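Local structure of nitrite oxidoreductase subunit C (Kuenenia stuttgartiensis, 7B04) at residues Lys122-Phe130 with Ile181-Pro189. The protein binds heme b and calcium and probably passes electrons within the nitrite oxidoreductase complex of this anammox bacterium. Residues are numbered along the deposited sequence; the frame is centred on the assembly and turned at random.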
ATOM      1  N   LYS C 122     -29.332 -21.215 -17.276  1.00 24.41           N
ATOM      2  CA  LYS C 122     -29.675 -21.978 -16.085  1.00 23.88           C
ATOM      3  C   LYS C 122     -29.051 -21.430 -14.812  1.00 23.47           C
ATOM      4  O   LYS C 122     -29.019 -22.141 -13.795  1.00 25.09           O
ATOM      5  CB  LYS C 122     -29.248 -23.432 -16.275  1.00 26.30           C
ATOM      6  CG  LYS C 122     -30.012 -24.148 -17.363  1.00 31.10           C
ATOM      7  CD  LYS C 122     -29.547 -25.574 -17.510  1.00 34.34           C
ATOM      8  CE  LYS C 122     -30.314 -26.266 -18.615  1.00 42.89           C
ATOM      9  NZ  LYS C 122     -29.872 -27.674 -18.784  1.00 42.78           N
ATOM     10  N   GLN C 123     -28.556 -20.195 -14.830  1.00 19.68           N
ATOM     11  CA  GLN C 123     -27.967 -19.618 -13.629  1.00 19.30           C
ATOM     12  C   GLN C 123     -27.805 -18.109 -13.821  1.00 22.74           C
ATOM     13  O   GLN C 123     -27.705 -17.599 -14.943  1.00 24.84           O
ATOM     14  CB  GLN C 123     -26.635 -20.297 -13.281  1.00 23.25           C
ATOM     15  CG  GLN C 123     -25.378 -19.567 -13.649  1.00 29.75           C
ATOM     16  CD  GLN C 123     -24.146 -20.301 -13.140  1.00 32.89           C
ATOM     17  OE1 GLN C 123     -23.016 -19.923 -13.453  1.00 28.65           O
ATOM     18  NE2 GLN C 123     -24.357 -21.332 -12.345  1.00 37.77           N
ATOM     19  N   ALA C 124     -27.760 -17.406 -12.692  1.00 27.64           N
ATOM     20  CA  ALA C 124     -27.686 -15.948 -12.641  1.00 26.45           C
ATOM     21  C   ALA C 124     -26.660 -15.496 -11.597  1.00 24.16           C
ATOM     22  O   ALA C 124     -26.923 -14.689 -10.708  1.00 22.72           O
ATOM     23  CB  ALA C 124     -29.065 -15.347 -12.373  1.00 30.00           C
ATOM     24  N   ILE C 125     -25.467 -16.075 -11.647  1.00 25.19           N
ATOM     25  CA  ILE C 125     -24.410 -15.748 -10.692  1.00 25.49           C
ATOM     26  C   ILE C 125     -23.531 -14.609 -11.200  1.00 23.35           C
ATOM     27  O   ILE C 125     -23.115 -13.745 -10.428  1.00 24.61           O
ATOM     28  CB  ILE C 125     -23.564 -17.010 -10.401  1.00 29.30           C
ATOM     29  CG1 ILE C 125     -24.390 -18.051  -9.639  1.00 23.48           C
ATOM     30  CG2 ILE C 125     -22.308 -16.639  -9.612  1.00 24.98           C
ATOM     31  CD1 ILE C 125     -23.573 -19.200  -9.088  1.00 25.46           C
ATOM     32  N   ALA C 126     -23.269 -14.560 -12.498  1.00 23.59           N
ATOM     33  CA  ALA C 126     -22.476 -13.471 -13.054  1.00 24.30           C
ATOM     34  C   ALA C 126     -23.356 -12.241 -13.244  1.00 24.22           C
ATOM     35  O   ALA C 126     -24.562 -12.346 -13.494  1.00 20.92           O
ATOM     36  CB  ALA C 126     -21.830 -13.888 -14.374  1.00 25.93           C
ATOM     37  N   THR C 127     -22.734 -11.064 -13.147  1.00 23.15           N
ATOM     38  CA  THR C 127     -23.491  -9.814 -13.153  1.00 22.30           C
ATOM     39  C   THR C 127     -24.266  -9.596 -14.451  1.00 24.89           C
ATOM     40  O   THR C 127     -25.361  -9.019 -14.437  1.00 25.85           O
ATOM     41  CB  THR C 127     -22.536  -8.636 -12.901  1.00 24.34           C
ATOM     42  OG1 THR C 127     -21.991  -8.737 -11.583  1.00 38.94           O
ATOM     43  CG2 THR C 127     -23.265  -7.312 -13.057  1.00 23.03           C
ATOM     44  N   GLN C 128     -23.745 -10.086 -15.569  1.00 23.81           N
ATOM     45  CA  GLN C 128     -24.347  -9.880 -16.886  1.00 22.73           C
ATOM     46  C   GLN C 128     -25.292 -11.011 -17.301  1.00 26.64           C
ATOM     47  O   GLN C 128     -25.802 -10.997 -18.426  1.00 35.99           O
ATOM     48  CB  GLN C 128     -23.260  -9.661 -17.949  1.00 29.50           C
ATOM     49  CG  GLN C 128     -22.439 -10.883 -18.303  1.00 33.47           C
ATOM     50  CD  GLN C 128     -21.382 -11.169 -17.267  1.00 30.62           C
ATOM     51  OE1 GLN C 128     -20.903 -10.262 -16.588  1.00 32.01           O
ATOM     52  NE2 GLN C 128     -21.021 -12.437 -17.128  1.00 26.27           N
ATOM     53  N   GLU C 129     -25.451 -12.042 -16.472  1.00 25.47           N
ATOM     54  CA  GLU C 129     -26.236 -13.214 -16.835  1.00 24.85           C
ATOM     55  C   GLU C 129     -27.557 -13.251 -16.077  1.00 27.86           C
ATOM     56  O   GLU C 129     -27.619 -12.933 -14.882  1.00 32.64           O
ATOM     57  CB  GLU C 129     -25.433 -14.487 -16.557  1.00 18.75           C
ATOM     58  CG  GLU C 129     -24.195 -14.558 -17.417  1.00 20.06           C
ATOM     59  CD  GLU C 129     -23.493 -15.895 -17.309  1.00 27.85           C
ATOM     60  OE1 GLU C 129     -23.739 -16.619 -16.327  1.00 32.28           O
ATOM     61  OE2 GLU C 129     -22.688 -16.214 -18.200  1.00 29.24           O
ATOM     62  N   PHE C 130     -28.596 -13.712 -16.761  1.00 27.93           N
ATOM     63  CA  PHE C 130     -29.938 -13.793 -16.213  1.00 25.82           C
ATOM     64  C   PHE C 130     -30.502 -15.179 -16.484  1.00 22.72           C
ATOM     65  O   PHE C 130     -29.974 -15.946 -17.298  1.00 31.91           O
ATOM     66  CB  PHE C 130     -30.856 -12.717 -16.816  1.00 27.66           C
ATOM     67  CG  PHE C 130     -30.364 -11.319 -16.606  1.00 24.85           C
ATOM     68  CD1 PHE C 130     -30.812 -10.558 -15.542  1.00 24.99           C
ATOM     69  CD2 PHE C 130     -29.441 -10.760 -17.472  1.00 27.60           C
ATOM     70  CE1 PHE C 130     -30.351  -9.256 -15.356  1.00 27.60           C
ATOM     71  CE2 PHE C 130     -28.983  -9.463 -17.285  1.00 32.02           C
ATOM     72  CZ  PHE C 130     -29.441  -8.713 -16.233  1.00 29.67           C
ATOM     73  N   ILE C 181     -27.842 -24.989  -3.364  1.00 28.80           N
ATOM     74  CA  ILE C 181     -27.684 -23.735  -4.087  1.00 28.71           C
ATOM     75  C   ILE C 181     -26.294 -23.720  -4.706  1.00 28.51           C
ATOM     76  O   ILE C 181     -25.312 -24.119  -4.073  1.00 32.23           O
ATOM     77  CB  ILE C 181     -27.923 -22.518  -3.161  1.00 26.32           C
ATOM     78  CG1 ILE C 181     -27.867 -21.217  -3.964  1.00 30.12           C
ATOM     79  CG2 ILE C 181     -26.923 -22.498  -2.010  1.00 30.47           C
ATOM     80  CD1 ILE C 181     -28.397 -20.017  -3.214  1.00 23.17           C
ATOM     81  N   GLU C 182     -26.221 -23.285  -5.961  1.00 28.59           N
ATOM     82  CA  GLU C 182     -24.936 -23.119  -6.622  1.00 28.65           C
ATOM     83  C   GLU C 182     -24.246 -21.869  -6.095  1.00 29.33           C
ATOM     84  O   GLU C 182     -24.870 -20.811  -5.972  1.00 31.95           O
ATOM     85  CB  GLU C 182     -25.114 -23.025  -8.136  1.00 32.52           C
ATOM     86  CG  GLU C 182     -25.413 -24.350  -8.819  1.00 36.42           C
ATOM     87  CD  GLU C 182     -25.557 -24.205 -10.319  1.00 41.56           C
ATOM     88  OE1 GLU C 182     -25.627 -23.055 -10.800  1.00 36.13           O
ATOM     89  OE2 GLU C 182     -25.599 -25.240 -11.018  1.00 45.94           O
ATOM     90  N   GLU C 183     -22.962 -21.992  -5.785  1.00 30.71           N
ATOM     91  CA  GLU C 183     -22.158 -20.898  -5.266  1.00 32.43           C
ATOM     92  C   GLU C 183     -21.111 -20.486  -6.299  1.00 27.72           C
ATOM     93  O   GLU C 183     -20.967 -21.108  -7.355  1.00 31.38           O
ATOM     94  CB  GLU C 183     -21.548 -21.278  -3.915  1.00 29.77           C
ATOM     95  CG  GLU C 183     -22.593 -21.813  -2.938  1.00 30.80           C
ATOM     96  CD  GLU C 183     -22.187 -21.677  -1.483  1.00 38.48           C
ATOM     97  OE1 GLU C 183     -21.083 -21.158  -1.216  1.00 35.57           O
ATOM     98  OE2 GLU C 183     -22.977 -22.086  -0.606  1.00 48.48           O
ATOM     99  N   CYS C 184     -20.378 -19.419  -5.977  1.00 30.18           N
ATOM    100  CA  CYS C 184     -19.533 -18.755  -6.969  1.00 36.46           C
ATOM    101  C   CYS C 184     -18.527 -19.652  -7.689  1.00 31.24           C
ATOM    102  O   CYS C 184     -18.366 -19.474  -8.909  1.00 29.81           O
ATOM    103  CB  CYS C 184     -18.810 -17.577  -6.302  1.00 34.69           C
ATOM    104  SG  CYS C 184     -19.929 -16.284  -5.730  1.00 27.67           S
ATOM    105  N   PRO C 185     -17.822 -20.590  -7.043  1.00 31.54           N
ATOM    106  CA  PRO C 185     -16.860 -21.412  -7.801  1.00 32.24           C
ATOM    107  C   PRO C 185     -17.476 -22.175  -8.963  1.00 36.69           C
ATOM    108  O   PRO C 185     -16.745 -22.557  -9.887  1.00 33.88           O
ATOM    109  CB  PRO C 185     -16.298 -22.366  -6.739  1.00 26.90           C
ATOM    110  CG  PRO C 185     -16.433 -21.616  -5.471  1.00 28.63           C
ATOM    111  CD  PRO C 185     -17.718 -20.847  -5.596  1.00 35.79           C
ATOM    112  N   ALA C 186     -18.791 -22.409  -8.952  1.00 33.96           N
ATOM    113  CA  ALA C 186     -19.438 -23.042 -10.096  1.00 29.36           C
ATOM    114  C   ALA C 186     -19.388 -22.151 -11.331  1.00 28.05           C
ATOM    115  O   ALA C 186     -19.383 -22.657 -12.459  1.00 37.12           O
ATOM    116  CB  ALA C 186     -20.884 -23.397  -9.753  1.00 30.39           C
ATOM    117  N   ARG C 187     -19.352 -20.834 -11.139  1.00 27.84           N
ATOM    118  CA  ARG C 187     -19.270 -19.883 -12.239  1.00 28.24           C
ATOM    119  C   ARG C 187     -17.843 -19.453 -12.545  1.00 25.66           C
ATOM    120  O   ARG C 187     -17.505 -19.246 -13.714  1.00 32.13           O
ATOM    121  CB  ARG C 187     -20.121 -18.644 -11.929  1.00 28.98           C
ATOM    122  CG  ARG C 187     -20.044 -17.538 -12.973  1.00 25.71           C
ATOM    123  CD  ARG C 187     -20.631 -17.986 -14.299  1.00 24.27           C
ATOM    124  NE  ARG C 187     -20.590 -16.933 -15.305  1.00 29.34           N
ATOM    125  CZ  ARG C 187     -19.553 -16.712 -16.105  1.00 27.08           C
ATOM    126  NH1 ARG C 187     -18.472 -17.474 -16.013  1.00 26.81           N
ATOM    127  NH2 ARG C 187     -19.597 -15.730 -16.995  1.00 27.52           N
ATOM    128  N   TYR C 188     -17.003 -19.314 -11.522  1.00 26.90           N
ATOM    129  CA  TYR C 188     -15.612 -18.889 -11.676  1.00 28.95           C
ATOM    130  C   TYR C 188     -14.717 -19.944 -11.038  1.00 35.89           C
ATOM    131  O   TYR C 188     -14.268 -19.788  -9.894  1.00 38.44           O
ATOM    132  CB  TYR C 188     -15.387 -17.509 -11.058  1.00 23.25           C
ATOM    133  CG  TYR C 188     -16.285 -16.437 -11.631  1.00 24.54           C
ATOM    134  CD1 TYR C 188     -16.040 -15.898 -12.887  1.00 31.95           C
ATOM    135  CD2 TYR C 188     -17.380 -15.963 -10.918  1.00 25.73           C
ATOM    136  CE1 TYR C 188     -16.858 -14.919 -13.418  1.00 30.93           C
ATOM    137  CE2 TYR C 188     -18.202 -14.980 -11.440  1.00 31.26           C
ATOM    138  CZ  TYR C 188     -17.937 -14.463 -12.691  1.00 35.32           C
ATOM    139  OH  TYR C 188     -18.751 -13.487 -13.219  1.00 27.73           O
ATOM    140  N   PRO C 189     -14.436 -21.038 -11.752  1.00 35.30           N
ATOM    141  CA  PRO C 189     -13.702 -22.154 -11.131  1.00 35.07           C
ATOM    142  C   PRO C 189     -12.258 -21.835 -10.780  1.00 37.01           C
ATOM    143  O   PRO C 189     -11.650 -22.593 -10.012  1.00 36.02           O
ATOM    144  CB  PRO C 189     -13.784 -23.259 -12.192  1.00 28.88           C
ATOM    145  CG  PRO C 189     -13.935 -22.523 -13.480  1.00 33.15           C
ATOM    146  CD  PRO C 189     -14.748 -21.297 -13.170  1.00 32.87           C
TER
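Arg187 lies along the loop 122-130, its aliphatic part against Ile125 and its charged end beside Glu129. Ile125 CG2 packs on Arg187 CB at 3.8 Å, the two side chains running past each other in opposite directions, while Ile125 CD1 reaches the carbonyl oxygens of Glu182 and Glu183. Ala126 CB, at the start of a type I turn that ends at Glu129, touches both Arg187 NE (3.4 Å) and Tyr188 OH. Gln123 joins this closely packed part: its OE1 lies 3.2 Å from Arg187 CD, and its NE2 gives Glu182 OE1 a weak, bent bond of 2.6 Å, amide and carboxylate standing nearly perpendicular.

The looser, partly exposed side is at Glu129. With CG anti to the backbone N (chi1 176°) and a bend at chi2, Arg187 brings NE to 3.3 Å from Glu129 OE1, a weak hydrogen bond within a salt bridge whose carboxylate and guanidinium planes lie 25° apart. An alanine in place of Arg187 would probably leave Glu129 without its countercharge here and open a gap beside Ala126 and the Gln123 amide. Asp136 of subunit B bonds Gln128 OE1 through its backbone N and Tyr188 OH through OD2. One weak salt bridge at the rim and one weak amide-carboxylate bond imply that the two loops are joined largely by packing, on a surface that also docks subunit B.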